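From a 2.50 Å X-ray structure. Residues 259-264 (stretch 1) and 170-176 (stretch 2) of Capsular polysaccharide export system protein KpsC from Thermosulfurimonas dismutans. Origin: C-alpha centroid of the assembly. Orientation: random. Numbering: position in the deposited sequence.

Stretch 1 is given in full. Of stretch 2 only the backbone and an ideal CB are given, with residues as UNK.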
ATOM      1  N   CYS A 259      -3.927   0.390  14.093  1.00 53.43           N
ATOM      2  CA  CYS A 259      -4.063   1.359  13.014  1.00 53.71           C
ATOM      3  C   CYS A 259      -4.787   2.597  13.522  1.00 53.26           C
ATOM      4  O   CYS A 259      -5.861   2.493  14.122  1.00 52.36           O
ATOM      5  CB  CYS A 259      -4.815   0.755  11.825  1.00 52.85           C
ATOM      6  SG  CYS A 259      -3.936  -0.592  10.993  1.00 53.84           S
ATOM      7  N   TYR A 260      -4.192   3.765  13.289  1.00 53.27           N
ATOM      8  CA  TYR A 260      -4.810   5.031  13.655  1.00 54.17           C
ATOM      9  C   TYR A 260      -5.488   5.715  12.477  1.00 53.17           C
ATOM     10  O   TYR A 260      -6.156   6.736  12.673  1.00 55.34           O
ATOM     11  CB  TYR A 260      -3.768   5.966  14.281  1.00 52.94           C
ATOM     12  CG  TYR A 260      -3.284   5.500  15.639  1.00 52.29           C
ATOM     13  CD1 TYR A 260      -2.399   4.434  15.754  1.00 50.57           C
ATOM     14  CD2 TYR A 260      -3.714   6.123  16.806  1.00 53.18           C
ATOM     15  CE1 TYR A 260      -1.959   4.000  16.988  1.00 51.70           C
ATOM     16  CE2 TYR A 260      -3.275   5.697  18.047  1.00 54.58           C
ATOM     17  CZ  TYR A 260      -2.396   4.633  18.131  1.00 54.47           C
ATOM     18  OH  TYR A 260      -1.951   4.199  19.359  1.00 56.13           O
ATOM     19  N   GLY A 261      -5.326   5.182  11.270  1.00 53.09           N
ATOM     20  CA  GLY A 261      -6.073   5.614  10.106  1.00 52.90           C
ATOM     21  C   GLY A 261      -6.851   4.452   9.521  1.00 52.56           C
ATOM     22  O   GLY A 261      -7.318   3.585  10.266  1.00 51.61           O
ATOM     23  N   HIS A 262      -6.988   4.405   8.196  1.00 51.15           N
ATOM     24  CA  HIS A 262      -7.719   3.334   7.515  1.00 50.98           C
ATOM     25  C   HIS A 262      -6.926   2.838   6.311  1.00 47.43           C
ATOM     26  O   HIS A 262      -7.321   3.060   5.159  1.00 44.14           O
ATOM     27  CB  HIS A 262      -9.107   3.802   7.084  1.00 54.47           C
ATOM     28  CG  HIS A 262     -10.067   3.987   8.216  1.00 55.21           C
ATOM     29  ND1 HIS A 262     -11.089   4.911   8.182  1.00 58.75           N
ATOM     30  CD2 HIS A 262     -10.169   3.356   9.410  1.00 55.34           C
ATOM     31  CE1 HIS A 262     -11.774   4.848   9.310  1.00 59.54           C
ATOM     32  NE2 HIS A 262     -11.236   3.914  10.072  1.00 59.00           N
ATOM     33  N   PRO A 263      -5.808   2.150   6.541  1.00 50.41           N
ATOM     34  CA  PRO A 263      -5.061   1.566   5.423  1.00 48.84           C
ATOM     35  C   PRO A 263      -5.835   0.413   4.803  1.00 50.43           C
ATOM     36  O   PRO A 263      -6.889  -0.006   5.294  1.00 50.58           O
ATOM     37  CB  PRO A 263      -3.761   1.083   6.071  1.00 48.24           C
ATOM     38  CG  PRO A 263      -4.126   0.842   7.494  1.00 49.43           C
ATOM     39  CD  PRO A 263      -5.154   1.889   7.837  1.00 49.13           C
ATOM     40  N   PHE A 264      -5.284  -0.116   3.707  1.00 49.87           N
ATOM     41  CA  PHE A 264      -5.977  -1.154   2.951  1.00 52.01           C
ATOM     42  C   PHE A 264      -6.155  -2.435   3.754  1.00 52.42           C
ATOM     43  O   PHE A 264      -7.058  -3.221   3.448  1.00 54.07           O
ATOM     44  CB  PHE A 264      -5.233  -1.442   1.640  1.00 51.58           C
ATOM     45  CG  PHE A 264      -3.984  -2.280   1.800  1.00 49.51           C
ATOM     46  CD1 PHE A 264      -2.747  -1.681   1.964  1.00 48.06           C
ATOM     47  CD2 PHE A 264      -4.047  -3.668   1.751  1.00 50.44           C
ATOM     48  CE1 PHE A 264      -1.596  -2.449   2.098  1.00 48.92           C
ATOM     49  CE2 PHE A 264      -2.903  -4.440   1.888  1.00 50.02           C
ATOM     50  CZ  PHE A 264      -1.676  -3.832   2.060  1.00 48.44           C
ATOM     51  N   UNK A 170      -6.561  10.509   1.718  1.00 55.96           N
ATOM     52  CA  UNK A 170      -7.759   9.723   1.449  1.00 58.78           C
ATOM     53  C   UNK A 170      -7.871   8.477   2.317  1.00 58.88           C
ATOM     54  O   UNK A 170      -8.841   7.726   2.171  1.00 61.27           O
ATOM     55  CB  UNK A 170      -7.787   9.317  -0.026  1.00 58.78           C
ATOM     56  N   UNK A 171      -6.916   8.235   3.210  1.00 55.05           N
ATOM     57  CA  UNK A 171      -6.951   7.023   4.003  1.00 54.67           C
ATOM     58  C   UNK A 171      -7.000   7.248   5.499  1.00 54.27           C
ATOM     59  O   UNK A 171      -7.238   6.305   6.257  1.00 54.84           O
ATOM     60  CB  UNK A 171      -5.728   6.166   3.669  1.00 54.67           C
ATOM     61  N   UNK A 172      -6.780   8.483   5.943  1.00 56.03           N
ATOM     62  CA  UNK A 172      -6.809   8.791   7.368  1.00 55.04           C
ATOM     63  C   UNK A 172      -7.966   9.734   7.664  1.00 55.72           C
ATOM     64  O   UNK A 172      -7.934  10.896   7.232  1.00 56.70           O
ATOM     65  CB  UNK A 172      -5.483   9.406   7.821  1.00 55.04           C
ATOM     66  N   UNK A 173      -8.995   9.293   8.392  1.00 55.92           N
ATOM     67  CA  UNK A 173     -10.184  10.143   8.565  1.00 56.71           C
ATOM     68  C   UNK A 173      -9.994  11.294   9.536  1.00 56.31           C
ATOM     69  O   UNK A 173     -10.787  12.242   9.494  1.00 59.76           O
ATOM     70  CB  UNK A 173     -11.359   9.288   9.043  1.00 56.71           C
ATOM     71  N   UNK A 174      -8.981  11.254  10.404  1.00 53.04           N
ATOM     72  CA  UNK A 174      -8.875  12.250  11.465  1.00 53.04           C
ATOM     73  C   UNK A 174      -7.443  12.735  11.663  1.00 54.45           C
ATOM     74  O   UNK A 174      -7.176  13.939  11.580  1.00 54.83           O
ATOM     75  CB  UNK A 174      -9.410  11.674  12.777  1.00 53.04           C
ATOM     76  N   UNK A 175      -6.521  11.813  11.932  1.00 53.75           N
ATOM     77  CA  UNK A 175      -5.128  12.169  12.182  1.00 54.50           C
ATOM     78  C   UNK A 175      -4.432  12.412  10.850  1.00 52.77           C
ATOM     79  O   UNK A 175      -4.537  11.600   9.924  1.00 50.34           O
ATOM     80  CB  UNK A 175      -4.413  11.075  12.978  1.00 54.50           C
ATOM     81  N   UNK A 176      -3.718  13.535  10.746  1.00 53.61           N
ATOM     82  CA  UNK A 176      -3.073  13.915   9.497  1.00 55.38           C
ATOM     83  C   UNK A 176      -1.576  14.164   9.599  1.00 56.04           C
ATOM     84  O   UNK A 176      -0.936  14.357   8.561  1.00 57.58           O
ATOM     85  CB  UNK A 176      -3.747  15.174   8.948  1.00 55.38           C
TER

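Position 170 lies outside the contact. Its ideal CB has no atom of stretch 1 within 5.5 Å, so stretch 1 sets no preference and almost any side chain would suit. The residue is Phe170, with chi1 in m.

Position 171 meets stretch 1 through its backbone. Its carbonyl O lies 2.7 Å from His262 N, and this is the one direct hydrogen bond between the stretches. Any residue could supply this carbonyl. The ideal CB points sideways and sits 3.8 Å from His262 O, so a small side chain or none would fit easily. Phi/psi of -121/-11 does not demand glycine. The residue is Gly171, which adds no side chain here.

At position 172 the CA is 4.3 Å from Gly261 CA. The CB points sideways, 4.5 Å from that same CA. Gly261 has no side chain, so the backbones can come close. A small residue would suit, whether alanine, serine or cysteine; a polar one could also reach toward Tyr260 O, an acceptor on this side. The residue is Ser172, chi1 t. Its OG lies 4.1 Å from Gly261 CA and donates a very short hydrogen bond, 2.3 Å, to the O of position 175. Water 1 donates to Ser172 OG at 2.6 Å and to Tyr260 O at 2.6 Å, so it bridges the stretches.

Position 173 points toward stretch 1. Its ideal CB is 4.5 Å from His262 CE1, beside the imidazole. A compact apolar side chain would suit, and phi of -75° also permits proline. The residue is Pro173. Its CG packs 3.6 Å from His262 CE1. Its CD makes an off-centre CH-pi contact, 4.1 Å from the centroid of the His262 ring.

Position 174 has its CB sideways, with nothing of stretch 1 within 5.5 Å. Many side chains are possible. The residue is Tyr174, chi1 t, and the end of its side chain leads away.

Position 175 points toward stretch 1, with its CB 4.7 Å from Tyr260 O. The CB of Tyr260 is also on this side, so leucine, isoleucine or methionine could reach it. The residue is Ile175, chi1 m and chi2 t. This extends CD1 to 3.9 Å from Tyr260 CB, an apolar contact. Ile175 N donates to water 1 at 2.9 Å.

Position 176 is out of reach, and stretch 1 does not restrict it. The residue is Lys176. Its NZ turns back to Ser172 O at 2.6 Å, a hydrogen bond within stretch 2.

Stretch 2 170-176: FGSPYIK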
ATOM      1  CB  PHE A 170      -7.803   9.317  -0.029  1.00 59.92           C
ATOM      2  CG  PHE A 170      -7.771  10.476  -0.978  1.00 61.54           C
ATOM      3  CD1 PHE A 170      -6.569  10.939  -1.488  1.00 61.03           C
ATOM      4  CD2 PHE A 170      -8.944  11.100  -1.367  1.00 64.58           C
ATOM      5  CE1 PHE A 170      -6.538  12.008  -2.365  1.00 62.88           C
ATOM      6  CE2 PHE A 170      -8.919  12.169  -2.244  1.00 66.47           C
ATOM      7  CZ  PHE A 170      -7.715  12.623  -2.744  1.00 65.50           C
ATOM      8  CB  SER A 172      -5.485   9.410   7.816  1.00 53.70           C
ATOM      9  OG  SER A 172      -5.469   9.603   9.221  1.00 52.51           O
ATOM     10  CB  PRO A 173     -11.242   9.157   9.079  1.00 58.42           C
ATOM     11  CG  PRO A 173     -10.448   8.109   9.789  1.00 58.34           C
ATOM     12  CD  PRO A 173      -9.158   7.968   9.016  1.00 55.75           C
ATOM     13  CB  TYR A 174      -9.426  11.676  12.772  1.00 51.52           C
ATOM     14  CG  TYR A 174      -9.518  12.671  13.904  1.00 51.96           C
ATOM     15  CD1 TYR A 174     -10.370  13.765  13.826  1.00 54.73           C
ATOM     16  CD2 TYR A 174      -8.771  12.505  15.063  1.00 50.53           C
ATOM     17  CE1 TYR A 174     -10.464  14.675  14.862  1.00 55.69           C
ATOM     18  CE2 TYR A 174      -8.860  13.408  16.105  1.00 53.67           C
ATOM     19  CZ  TYR A 174      -9.709  14.492  15.999  1.00 55.93           C
ATOM     20  OH  TYR A 174      -9.800  15.393  17.036  1.00 58.88           O
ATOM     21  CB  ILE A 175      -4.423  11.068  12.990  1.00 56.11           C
ATOM     22  CG1 ILE A 175      -5.139  10.847  14.325  1.00 57.46           C
ATOM     23  CG2 ILE A 175      -2.958  11.417  13.216  1.00 57.39           C
ATOM     24  CD1 ILE A 175      -4.565   9.709  15.142  1.00 56.33           C
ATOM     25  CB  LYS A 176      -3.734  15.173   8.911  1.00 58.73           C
ATOM     26  CG  LYS A 176      -4.784  14.890   7.850  1.00 60.19           C
ATOM     27  CD  LYS A 176      -5.995  14.196   8.441  1.00 60.53           C
ATOM     28  CE  LYS A 176      -7.042  13.910   7.381  1.00 61.10           C
ATOM     29  NZ  LYS A 176      -6.544  12.957   6.354  1.00 59.68           N
TER
HETATM   30  O   HOH W   1      -6.705   9.004  11.423  1.00 31.87           O
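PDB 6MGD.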